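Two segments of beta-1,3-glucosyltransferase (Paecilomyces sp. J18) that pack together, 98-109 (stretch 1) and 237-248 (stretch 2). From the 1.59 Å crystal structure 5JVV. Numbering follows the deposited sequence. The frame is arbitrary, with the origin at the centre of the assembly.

Stretch 1 (98-109) CGAWPAFWTVGD
Stretch 2 (237-248) KPQKLVFDTTFC

Two extended strands, 100-107 and a partner that runs to Phe 247, run antiparallel, their axes 4.5 Å apart at closest approach and their directions 162° apart. Ala 100 pairs with Phe 247, and the register continues without a bulge to Val 107 with Lys 240, burying 1037 Å² in all.

Gly 99 opens the ladder. Its phi/psi of 96/-25 would jam a CB against the preceding carbonyl, so glycine fits, and its O accepts from Cys 248 N at 2.9 Å. Ala 100 (-72/147) forms a non-hydrogen-bonded pair, its CA 4.2 Å from Phe 247 CD1.

Trp 101 (-147/80, chi1 t, chi2 3°) closes a two-bond ring with Thr 246: Trp 101 N to Thr 246 O is 2.9 Å, and Thr 246 N to Trp 101 O 3.0 Å. Its indole meets Thr 246, CE3 to CG2 3.5 Å. Water 1 bridges Trp 101 O (3.0 Å) and Asp 244 OD2 (2.6 Å).

Pro 102 has no amide hydrogen, which costs nothing at a non-hydrogen-bonded site; its CA comes 4.1 Å from Thr 245 CA. Ala 103 (-155/137) again pairs twice, Ala 103 N to Asp 244 O and Asp 244 N to Ala 103 O both 3.0 Å.

Phe 104 (-115/116, chi1 t, chi2 37°) lies on the same face as Phe 243 (chi1 m, chi2 -90°). The rings form an offset stack, centroids 4.3 Å apart and planes at 4°.

On the other face, Trp 105 (-156/177, chi1 p, chi2 -65°) lays its five-membered ring over Val 242 CB, 3.8 Å from the centroid, while Trp 105 NE1 donates to Asp 244 OD1 at 2.9 Å. This gives the buried carboxylate a donor in the indole plane; Asp 244 reaches it with chi1 p. Trp 105 N to Val 242 O (2.9 Å) and Val 242 N to Trp 105 O (2.8 Å) complete the pair.

Thr 106 (chi1 p) serves two partners: OG1 hydrogen-bonds Gln 239 OE1 at 2.9 Å, and CG2 touches Leu 241 CD2 at 3.6 Å. Gln 239 is folded (chi1 m, chi2 m), with NE2 donating to Lys 237 O at 2.9 Å.

Val 107 (-147/150, chi1 p) ends the ladder, Val 107 N to Lys 240 O 3.0 Å and Lys 240 N to Val 107 O 2.9 Å; its CG1 packs 3.9 Å from Val 242 CG2.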

ATOM      1  N   CYS A  98      10.532   5.584  11.170  1.00  7.70           N
ATOM      2  CA  CYS A  98      10.916   6.864  10.591  1.00  9.71           C
ATOM      3  C   CYS A  98      11.531   6.684   9.211  1.00  9.94           C
ATOM      4  O   CYS A  98      12.425   5.851   9.021  1.00 11.65           O
ATOM      5  CB  CYS A  98      11.893   7.584  11.511  1.00  8.98           C
ATOM      6  SG  CYS A  98      11.146   8.139  13.054  1.00 11.33           S
ATOM      7  N   GLY A  99      11.014   7.443   8.246  1.00  9.20           N
ATOM      8  CA  GLY A  99      11.494   7.387   6.877  1.00  8.78           C
ATOM      9  C   GLY A  99      10.701   6.490   5.947  1.00  9.10           C
ATOM     10  O   GLY A  99      10.717   6.705   4.736  1.00  9.78           O
ATOM     11  N   ALA A 100      10.012   5.488   6.493  1.00  8.49           N
ATOM     12  CA  ALA A 100       9.341   4.485   5.659  1.00  9.26           C
ATOM     13  C   ALA A 100       8.095   5.019   4.949  1.00  7.10           C
ATOM     14  O   ALA A 100       7.364   5.877   5.467  1.00  8.71           O
ATOM     15  CB  ALA A 100       8.991   3.248   6.486  1.00  9.94           C
ATOM     16  N   TRP A 101       7.847   4.498   3.752  1.00  7.17           N
ATOM     17  CA  TRP A 101       6.661   4.869   2.977  1.00  7.63           C
ATOM     18  C   TRP A 101       6.199   3.662   2.164  1.00  9.49           C
ATOM     19  O   TRP A 101       6.485   3.549   0.969  1.00  9.22           O
ATOM     20  CB  TRP A 101       6.980   6.079   2.085  1.00  7.17           C
ATOM     21  CG  TRP A 101       5.830   6.592   1.249  1.00  8.13           C
ATOM     22  CD1 TRP A 101       4.531   6.136   1.235  1.00  9.57           C
ATOM     23  CD2 TRP A 101       5.887   7.662   0.303  1.00  8.59           C
ATOM     24  NE1 TRP A 101       3.792   6.862   0.329  1.00 10.30           N
ATOM     25  CE2 TRP A 101       4.602   7.803  -0.252  1.00  8.82           C
ATOM     26  CE3 TRP A 101       6.905   8.517  -0.126  1.00 10.28           C
ATOM     27  CZ2 TRP A 101       4.309   8.763  -1.226  1.00  8.98           C
ATOM     28  CZ3 TRP A 101       6.617   9.468  -1.096  1.00  8.91           C
ATOM     29  CH2 TRP A 101       5.326   9.591  -1.629  1.00  8.85           C
ATOM     30  N   PRO A 102       5.484   2.740   2.817  1.00  8.00           N
ATOM     31  CA  PRO A 102       4.947   1.555   2.150  1.00  7.55           C
ATOM     32  C   PRO A 102       3.624   1.853   1.451  1.00  7.22           C
ATOM     33  O   PRO A 102       2.881   2.762   1.858  1.00  7.70           O
ATOM     34  CB  PRO A 102       4.693   0.608   3.319  1.00  8.09           C
ATOM     35  CG  PRO A 102       4.254   1.538   4.428  1.00  9.78           C
ATOM     36  CD  PRO A 102       5.129   2.773   4.250  1.00  8.82           C
ATOM     37  N   ALA A 103       3.320   1.080   0.414  1.00  7.03           N
ATOM     38  CA  ALA A 103       2.029   1.224  -0.260  1.00  7.21           C
ATOM     39  C   ALA A 103       1.595  -0.040  -0.970  1.00  7.07           C
ATOM     40  O   ALA A 103       2.400  -0.719  -1.602  1.00  8.61           O
ATOM     41  CB  ALA A 103       2.074   2.388  -1.245  1.00  9.07           C
ATOM     42  N   PHE A 104       0.310  -0.351  -0.816  1.00  7.15           N
ATOM     43  CA  PHE A 104      -0.386  -1.332  -1.639  1.00  7.78           C
ATOM     44  C   PHE A 104      -1.418  -0.513  -2.395  1.00  8.73           C
ATOM     45  O   PHE A 104      -2.302   0.098  -1.796  1.00  8.96           O
ATOM     46  CB  PHE A 104      -1.058  -2.401  -0.762  1.00  7.54           C
ATOM     47  CG  PHE A 104      -1.956  -3.352  -1.520  1.00  7.47           C
ATOM     48  CD1 PHE A 104      -1.627  -3.789  -2.807  1.00  7.46           C
ATOM     49  CD2 PHE A 104      -3.114  -3.853  -0.921  1.00  7.61           C
ATOM     50  CE1 PHE A 104      -2.454  -4.685  -3.490  1.00  8.41           C
ATOM     51  CE2 PHE A 104      -3.960  -4.740  -1.602  1.00  8.36           C
ATOM     52  CZ  PHE A 104      -3.619  -5.160  -2.889  1.00  9.38           C
ATOM     53  N   TRP A 105      -1.290  -0.455  -3.714  1.00  8.60           N
ATOM     54  CA  TRP A 105      -2.073   0.499  -4.482  1.00  9.36           C
ATOM     55  C   TRP A 105      -2.254   0.044  -5.924  1.00 10.12           C
ATOM     56  O   TRP A 105      -1.749  -1.008  -6.309  1.00 12.25           O
ATOM     57  CB  TRP A 105      -1.435   1.895  -4.391  1.00  8.46           C
ATOM     58  CG  TRP A 105      -0.041   2.008  -4.943  1.00  9.47           C
ATOM     59  CD1 TRP A 105       1.094   1.393  -4.481  1.00  9.24           C
ATOM     60  CD2 TRP A 105       0.363   2.824  -6.048  1.00 11.31           C
ATOM     61  NE1 TRP A 105       2.181   1.787  -5.241  1.00  8.51           N
ATOM     62  CE2 TRP A 105       1.753   2.657  -6.210  1.00 10.69           C
ATOM     63  CE3 TRP A 105      -0.319   3.689  -6.912  1.00 13.85           C
ATOM     64  CZ2 TRP A 105       2.477   3.320  -7.212  1.00 11.97           C
ATOM     65  CZ3 TRP A 105       0.398   4.340  -7.906  1.00 12.43           C
ATOM     66  CH2 TRP A 105       1.778   4.152  -8.049  1.00 14.01           C
ATOM     67  N   THR A 106      -3.003   0.816  -6.707  1.00 10.59           N
ATOM     68  CA  THR A 106      -3.256   0.460  -8.101  1.00 11.13           C
ATOM     69  C   THR A 106      -2.960   1.641  -9.004  1.00 11.72           C
ATOM     70  O   THR A 106      -3.172   2.790  -8.624  1.00 12.81           O
ATOM     71  CB  THR A 106      -4.717  -0.031  -8.340  1.00 12.60           C
ATOM     72  OG1 THR A 106      -5.596   1.092  -8.499  1.00 14.32           O
ATOM     73  CG2 THR A 106      -5.206  -0.931  -7.192  1.00 16.91           C
ATOM     74  N   VAL A 107      -2.460   1.356 -10.197  1.00 11.88           N
ATOM     75  CA  VAL A 107      -2.103   2.428 -11.114  1.00 15.84           C
ATOM     76  C   VAL A 107      -2.327   2.013 -12.566  1.00 16.93           C
ATOM     77  O   VAL A 107      -2.218   0.835 -12.911  1.00 17.20           O
ATOM     78  CB  VAL A 107      -0.637   2.853 -10.888  1.00 16.58           C
ATOM     79  CG1 VAL A 107       0.324   1.801 -11.402  1.00 13.41           C
ATOM     80  CG2 VAL A 107      -0.356   4.215 -11.517  1.00 26.67           C
ATOM     81  N   GLY A 108      -2.648   2.988 -13.414  1.00 21.95           N
ATOM     82  CA  GLY A 108      -2.768   2.739 -14.841  1.00 25.78           C
ATOM     83  C   GLY A 108      -1.417   2.827 -15.526  1.00 31.42           C
ATOM     84  O   GLY A 108      -0.378   2.670 -14.882  1.00 26.12           O
ATOM     85  N   ASP A 109      -1.420   3.095 -16.829  1.00 35.48           N
ATOM     86  CA  ASP A 109      -0.176   3.091 -17.598  1.00 36.91           C
ATOM     87  C   ASP A 109       0.627   4.377 -17.437  1.00 37.25           C
ATOM     88  O   ASP A 109       1.810   4.422 -17.772  1.00 41.09           O
ATOM     89  CB  ASP A 109      -0.455   2.818 -19.077  1.00 38.98           C
ATOM     90  CG  ASP A 109      -1.009   1.430 -19.315  1.00 43.66           C
ATOM     91  OD1 ASP A 109      -2.049   1.314 -19.997  1.00 49.44           O
ATOM     92  OD2 ASP A 109      -0.402   0.456 -18.819  1.00 43.36           O
ATOM     93  N   LYS A 237      -9.327   3.011 -15.603  1.00 15.08           N
ATOM     94  CA  LYS A 237      -9.112   1.969 -16.558  1.00 16.52           C
ATOM     95  C   LYS A 237      -8.541   0.713 -15.888  1.00 13.35           C
ATOM     96  O   LYS A 237      -8.254   0.784 -14.771  1.00 15.26           O
ATOM     97  CB  LYS A 237      -8.205   2.473 -17.612  1.00 17.89           C
ATOM     98  CG  LYS A 237      -8.967   3.512 -18.334  1.00 22.71           C
ATOM     99  CD  LYS A 237      -8.167   4.190 -19.338  1.00 34.33           C
ATOM    100  CE  LYS A 237      -9.076   5.050 -20.154  1.00 36.52           C
ATOM    101  NZ  LYS A 237      -8.073   5.453 -21.077  1.00 41.72           N
ATOM    102  N   PRO A 238      -8.390  -0.389 -16.589  1.00 17.15           N
ATOM    103  CA  PRO A 238      -7.808  -1.553 -15.906  1.00 13.02           C
ATOM    104  C   PRO A 238      -6.489  -1.171 -15.211  1.00 11.36           C
ATOM    105  O   PRO A 238      -5.701  -0.399 -15.768  1.00 13.59           O
ATOM    106  CB  PRO A 238      -7.574  -2.545 -17.052  1.00 14.43           C
ATOM    107  CG  PRO A 238      -8.651  -2.199 -18.055  1.00 17.46           C
ATOM    108  CD  PRO A 238      -8.771  -0.700 -17.983  1.00 16.19           C
ATOM    109  N   GLN A 239      -6.285  -1.670 -13.987  1.00 12.09           N
ATOM    110  CA  GLN A 239      -5.200  -1.199 -13.125  1.00 11.98           C
ATOM    111  C   GLN A 239      -4.199  -2.305 -12.866  1.00 11.70           C
ATOM    112  O   GLN A 239      -4.577  -3.463 -12.765  1.00 13.22           O
ATOM    113  CB  GLN A 239      -5.759  -0.774 -11.758  1.00 12.67           C
ATOM    114  CG  GLN A 239      -6.767   0.367 -11.803  1.00 12.42           C
ATOM    115  CD  GLN A 239      -6.105   1.702 -12.020  1.00 14.82           C
ATOM    116  OE1 GLN A 239      -5.442   2.232 -11.125  1.00 14.11           O
ATOM    117  NE2 GLN A 239      -6.265   2.260 -13.223  1.00 15.78           N
ATOM    118  N   LYS A 240      -2.934  -1.940 -12.728  1.00 10.89           N
ATOM    119  CA  LYS A 240      -1.938  -2.857 -12.184  1.00 12.30           C
ATOM    120  C   LYS A 240      -1.958  -2.736 -10.670  1.00 10.77           C
ATOM    121  O   LYS A 240      -2.093  -1.629 -10.145  1.00 13.65           O
ATOM    122  CB  LYS A 240      -0.549  -2.482 -12.683  1.00 15.54           C
ATOM    123  CG  LYS A 240      -0.343  -2.708 -14.166  1.00 21.24           C
ATOM    124  CD  LYS A 240       1.049  -2.272 -14.584  1.00 23.85           C
ATOM    125  CE  LYS A 240       1.249  -0.779 -14.367  1.00 29.04           C
ATOM    126  NZ  LYS A 240       2.390  -0.242 -15.178  1.00 32.90           N
ATOM    127  N   LEU A 241      -1.815  -3.865  -9.981  1.00 11.33           N
ATOM    128  CA  LEU A 241      -1.640  -3.869  -8.528  1.00  9.72           C
ATOM    129  C   LEU A 241      -0.165  -3.684  -8.193  1.00 11.29           C
ATOM    130  O   LEU A 241       0.705  -4.269  -8.846  1.00 12.31           O
ATOM    131  CB  LEU A 241      -2.139  -5.186  -7.936  1.00  8.42           C
ATOM    132  CG  LEU A 241      -3.625  -5.487  -8.151  1.00 10.91           C
ATOM    133  CD1 LEU A 241      -3.997  -6.879  -7.645  1.00 12.87           C
ATOM    134  CD2 LEU A 241      -4.460  -4.437  -7.460  1.00 18.53           C
ATOM    135  N   VAL A 242       0.117  -2.880  -7.171  1.00  9.38           N
ATOM    136  CA  VAL A 242       1.495  -2.542  -6.825  1.00  7.85           C
ATOM    137  C   VAL A 242       1.734  -2.683  -5.330  1.00  8.83           C
ATOM    138  O   VAL A 242       0.932  -2.219  -4.518  1.00  8.94           O
ATOM    139  CB  VAL A 242       1.843  -1.084  -7.223  1.00  9.38           C
ATOM    140  CG1 VAL A 242       3.323  -0.790  -6.957  1.00  9.79           C
ATOM    141  CG2 VAL A 242       1.503  -0.817  -8.693  1.00 10.04           C
ATOM    142  N   PHE A 243       2.832  -3.345  -4.975  1.00  7.21           N
ATOM    143  CA  PHE A 243       3.326  -3.339  -3.606  1.00  7.24           C
ATOM    144  C   PHE A 243       4.691  -2.692  -3.660  1.00  8.45           C
ATOM    145  O   PHE A 243       5.533  -3.083  -4.468  1.00  9.88           O
ATOM    146  CB  PHE A 243       3.510  -4.756  -3.037  1.00  7.50           C
ATOM    147  CG  PHE A 243       2.230  -5.476  -2.699  1.00  8.24           C
ATOM    148  CD1 PHE A 243       1.663  -5.369  -1.429  1.00 10.40           C
ATOM    149  CD2 PHE A 243       1.603  -6.290  -3.641  1.00  9.67           C
ATOM    150  CE1 PHE A 243       0.488  -6.048  -1.113  1.00  9.97           C
ATOM    151  CE2 PHE A 243       0.434  -6.972  -3.331  1.00 11.60           C
ATOM    152  CZ  PHE A 243      -0.128  -6.846  -2.065  1.00 10.98           C
ATOM    153  N   ASP A 244       4.935  -1.710  -2.800  1.00  7.06           N
ATOM    154  CA  ASP A 244       6.273  -1.151  -2.727  1.00  7.02           C
ATOM    155  C   ASP A 244       6.569  -0.640  -1.331  1.00  8.74           C
ATOM    156  O   ASP A 244       5.663  -0.515  -0.500  1.00  9.10           O
ATOM    157  CB  ASP A 244       6.482  -0.056  -3.795  1.00  8.89           C
ATOM    158  CG  ASP A 244       5.778   1.243  -3.457  1.00  9.83           C
ATOM    159  OD1 ASP A 244       4.952   1.714  -4.274  1.00 10.25           O
ATOM    160  OD2 ASP A 244       6.064   1.819  -2.385  1.00  9.26           O
ATOM    161  N   THR A 245       7.844  -0.373  -1.072  1.00  8.02           N
ATOM    162  CA  THR A 245       8.251   0.435   0.068  1.00  7.00           C
ATOM    163  C   THR A 245       9.307   1.407  -0.438  1.00  6.95           C
ATOM    164  O   THR A 245      10.360   0.986  -0.927  1.00  9.44           O
ATOM    165  CB  THR A 245       8.843  -0.407   1.204  1.00  9.69           C
ATOM    166  OG1 THR A 245       7.888  -1.402   1.601  1.00 10.47           O
ATOM    167  CG2 THR A 245       9.185   0.470   2.414  1.00 10.41           C
ATOM    168  N   THR A 246       9.009   2.700  -0.359  1.00  7.21           N
ATOM    169  CA  THR A 246      10.018   3.718  -0.635  1.00  7.56           C
ATOM    170  C   THR A 246      10.395   4.408   0.673  1.00  8.68           C
ATOM    171  O   THR A 246       9.942   3.983   1.740  1.00  7.83           O
ATOM    172  CB  THR A 246       9.554   4.708  -1.737  1.00  7.60           C
ATOM    173  OG1 THR A 246      10.653   5.545  -2.116  1.00  8.88           O
ATOM    174  CG2 THR A 246       8.383   5.582  -1.268  1.00  9.32           C
ATOM    175  N   PHE A 247      11.237   5.440   0.603  1.00  8.20           N
ATOM    176  CA  PHE A 247      11.695   6.143   1.801  1.00  6.96           C
ATOM    177  C   PHE A 247      11.715   7.620   1.513  1.00  9.68           C
ATOM    178  O   PHE A 247      12.056   8.010   0.408  1.00  7.58           O
ATOM    179  CB  PHE A 247      13.120   5.729   2.173  1.00  7.28           C
ATOM    180  CG  PHE A 247      13.268   4.266   2.482  1.00  7.10           C
ATOM    181  CD1 PHE A 247      12.959   3.775   3.744  1.00 10.36           C
ATOM    182  CD2 PHE A 247      13.745   3.385   1.514  1.00  7.99           C
ATOM    183  CE1 PHE A 247      13.112   2.414   4.037  1.00 12.91           C
ATOM    184  CE2 PHE A 247      13.894   2.029   1.796  1.00  7.16           C
ATOM    185  CZ  PHE A 247      13.585   1.546   3.058  1.00  9.85           C
ATOM    186  N   CYS A 248      11.352   8.433   2.498  1.00  8.38           N
ATOM    187  CA  CYS A 248      11.469   9.888   2.381  1.00  6.98           C
ATOM    188  C   CYS A 248      10.684  10.393   1.158  1.00  8.23           C
ATOM    189  O   CYS A 248       9.510  10.065   1.005  1.00  8.41           O
ATOM    190  CB  CYS A 248      12.958  10.301   2.398  1.00  8.50           C
ATOM    191  SG  CYS A 248      13.843   9.683   3.884  1.00 10.70           S
TER
HETATM  192  O   HOH W   1       5.044   4.124  -1.596  1.00 11.69           O
HETATM  193  O   HOH W   2      -5.084   4.843 -12.626  1.00 26.32           O
HETATM  194  O   HOH W   3       3.038   2.546 -14.948  1.00 37.00           O